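Proline dehydrogenase (Deinococcus radiodurans, PDB 4H6Q) catalyses the FAD-dependent oxidation of L-proline to delta-1-pyrroline-5-carboxylate, the first step in converting proline to glutamate, passing the electrons to a quinone. Local coordinates at residues A58-L63 / Y96-L101. Residues are numbered along the deposited sequence; the frame is centred on the assembly and turned at random.
Sequences AGNLDL and YVSIKL. With TFB (tetrahydrofuran-2-carboxylic acid), chain D.
Ser-98 OG gives its proton to Asn-60 OD1 at 2.7 Å, meeting a lone pair in the plane of the amide, and accepts a hydrogen bond from NH1 of Arg-189, an FAD-binding residue. A small hydroxyl that can donate and accept suits this buried place. Asn-60 stands on the inner face of the barrel; its CG, anti to the backbone N (chi1 170°), lies beside the Tyr-96 ring, and OD1 is 3.3 Å from CD2 of Tyr-96, in the ring plane at its edge; amide and ring planes are 71° apart. The Tyr-96 ring also meets Phe-133.

Two backbone bonds join the strands: Leu-61 N to Tyr-96 O, and Ser-98 N to Leu-61 O at 2.8 Å. Leu-61 thus reaches residues on both sides of Val-97, as in parallel pairing, and its O also receives a CA-H contact from Val-97. These are the first two strands of the beta8-alpha8 (TIM) barrel, linked through helix 71-90 and closing the ring of eight; strand 277-283 flanks 58-63 on its other edge. Outside the barrel, Leu-61 and Val-97 bring CB and CG2 to 4.2 Å and pack on Leu-84 and Val-81 of that helix; branched apolar side chains suit the layer between strands and helix.

Towards the C-terminal ends the inner face becomes the active site. Asp-62 OD1 lies 2.8 Å from Ser-98 O, while OD2 accepts from a water that in turn accepts from Lys-100 NZ. The long lysine chain, bent at its last torsion (chi4 58°), carries NZ to OXT of the bound tetrahydrofuran-2-carboxylic acid at 2.9 Å; its positive charge suits both that carboxylate and Asp-137, its salt-bridge partner.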
loop_
_atom_site.group_PDB
_atom_site.type_symbol
_atom_site.label_atom_id
_atom_site.label_comp_id
_atom_site.label_asym_id
_atom_site.label_seq_id
_atom_site.Cartn_x
_atom_site.Cartn_y
_atom_site.Cartn_z
ATOM N N ALA A 58 -3.737 -4.654 12.450
ATOM C CA ALA A 58 -4.728 -4.100 11.541
ATOM C C ALA A 58 -4.507 -4.589 10.100
ATOM O O ALA A 58 -3.400 -5.098 9.754
ATOM C CB ALA A 58 -4.683 -2.546 11.595
ATOM N N GLY A 59 -5.534 -4.473 9.243
ATOM C CA GLY A 59 -5.406 -4.901 7.856
ATOM C C GLY A 59 -5.474 -3.721 6.873
ATOM O O GLY A 59 -6.054 -2.655 7.134
ATOM N N ASN A 60 -4.887 -3.952 5.716
ATOM C CA ASN A 60 -4.864 -2.981 4.623
ATOM C C ASN A 60 -5.153 -3.825 3.372
ATOM O O ASN A 60 -4.258 -4.521 2.840
ATOM C CB ASN A 60 -3.458 -2.338 4.565
ATOM C CG ASN A 60 -3.221 -1.509 3.358
ATOM O OD1 ASN A 60 -4.132 -1.211 2.563
ATOM N ND2 ASN A 60 -1.944 -1.119 3.185
ATOM N N LEU A 61 -6.416 -3.833 2.925
ATOM C CA LEU A 61 -6.885 -4.764 1.878
ATOM C C LEU A 61 -6.456 -4.285 0.490
ATOM O O LEU A 61 -6.506 -3.091 0.182
ATOM C CB LEU A 61 -8.411 -4.900 1.934
ATOM C CG LEU A 61 -8.905 -5.740 3.109
ATOM C CD1 LEU A 61 -10.339 -5.324 3.472
ATOM C CD2 LEU A 61 -8.794 -7.202 2.726
ATOM N N ASP A 62 -6.133 -5.239 -0.387
ATOM C CA ASP A 62 -5.847 -4.907 -1.768
ATOM C C ASP A 62 -6.370 -5.973 -2.696
ATOM O O ASP A 62 -6.050 -7.150 -2.509
ATOM C CB ASP A 62 -4.339 -4.702 -1.936
ATOM C CG ASP A 62 -3.907 -4.550 -3.384
ATOM O OD1 ASP A 62 -4.159 -3.470 -4.036
ATOM O OD2 ASP A 62 -3.326 -5.496 -3.894
ATOM N N LEU A 63 -7.174 -5.580 -3.689
ATOM C CA LEU A 63 -7.566 -6.480 -4.775
ATOM C C LEU A 63 -6.447 -6.498 -5.788
ATOM O O LEU A 63 -6.042 -5.448 -6.301
ATOM C CB LEU A 63 -8.860 -5.990 -5.424
ATOM C CG LEU A 63 -9.320 -6.752 -6.679
ATOM C CD1 LEU A 63 -9.636 -8.233 -6.370
ATOM C CD2 LEU A 63 -10.559 -6.082 -7.260
ATOM N N TYR A 96 -9.980 -0.046 4.997
ATOM C CA TYR A 96 -8.661 0.530 4.710
ATOM C C TYR A 96 -8.169 -0.286 3.523
ATOM O O TYR A 96 -7.946 -1.486 3.671
ATOM C CB TYR A 96 -7.743 0.385 5.920
ATOM C CG TYR A 96 -6.429 1.113 5.816
ATOM C CD1 TYR A 96 -6.132 2.128 6.733
ATOM C CD2 TYR A 96 -5.479 0.804 4.814
ATOM C CE1 TYR A 96 -4.883 2.795 6.715
ATOM C CE2 TYR A 96 -4.251 1.516 4.744
ATOM C CZ TYR A 96 -3.961 2.474 5.705
ATOM O OH TYR A 96 -2.721 3.098 5.663
ATOM N N VAL A 97 -8.070 0.353 2.358
ATOM C CA VAL A 97 -7.827 -0.351 1.097
ATOM C C VAL A 97 -6.739 0.405 0.328
ATOM O O VAL A 97 -6.775 1.654 0.248
ATOM C CB VAL A 97 -9.144 -0.450 0.246
ATOM C CG1 VAL A 97 -8.889 -1.022 -1.117
ATOM C CG2 VAL A 97 -10.217 -1.236 0.992
ATOM N N SER A 98 -5.839 -0.366 -0.301
ATOM C CA SER A 98 -4.831 0.176 -1.209
ATOM C C SER A 98 -5.187 -0.159 -2.613
ATOM O O SER A 98 -5.510 -1.318 -2.909
ATOM C CB SER A 98 -3.436 -0.368 -0.847
ATOM O OG SER A 98 -3.001 0.108 0.447
ATOM N N ILE A 99 -5.127 0.856 -3.470
ATOM C CA ILE A 99 -5.372 0.673 -4.906
ATOM C C ILE A 99 -4.170 1.137 -5.695
ATOM O O ILE A 99 -3.457 2.083 -5.319
ATOM C CB ILE A 99 -6.653 1.401 -5.395
ATOM C CG1 ILE A 99 -6.547 2.929 -5.269
ATOM C CG2 ILE A 99 -7.887 0.855 -4.621
ATOM C CD1 ILE A 99 -7.764 3.684 -5.846
ATOM N N LYS A 100 -3.961 0.477 -6.845
ATOM C CA LYS A 100 -3.024 0.934 -7.880
ATOM C C LYS A 100 -3.831 1.680 -8.921
ATOM O O LYS A 100 -4.791 1.131 -9.489
ATOM C CB LYS A 100 -2.350 -0.292 -8.542
ATOM C CG LYS A 100 -1.241 -0.845 -7.635
ATOM C CD LYS A 100 -0.689 -2.144 -8.182
ATOM C CE LYS A 100 0.512 -2.616 -7.358
ATOM N NZ LYS A 100 0.240 -2.836 -5.912
ATOM N N LEU A 101 -3.505 2.941 -9.187
ATOM C CA LEU A 101 -4.359 3.670 -10.115
ATOM C C LEU A 101 -4.317 3.098 -11.564
ATOM O O LEU A 101 -5.230 3.321 -12.365
ATOM C CB LEU A 101 -4.060 5.170 -10.094
ATOM C CG LEU A 101 -4.554 5.855 -8.784
ATOM C CD1 LEU A 101 -3.913 7.211 -8.609
ATOM C CD2 LEU A 101 -6.078 5.943 -8.719
HETATM O OA TFB D . 2.996 -2.398 -3.862
HETATM C CA TFB D . 3.908 -3.487 -3.777
HETATM C C TFB D . 3.633 -4.502 -4.866
HETATM O OB TFB D . 4.499 -5.385 -5.105
HETATM C CB TFB D . 3.710 -4.108 -2.460
HETATM C CG TFB D . 2.351 -3.720 -2.096
HETATM C CD TFB D . 2.002 -2.495 -2.846
HETATM O OXT TFB D . 2.547 -4.487 -5.555
HETATM O O HOH W 1 -1.810 -4.759 -6.110
HETATM O O HOH W 2 -7.325 -2.751 -4.558
#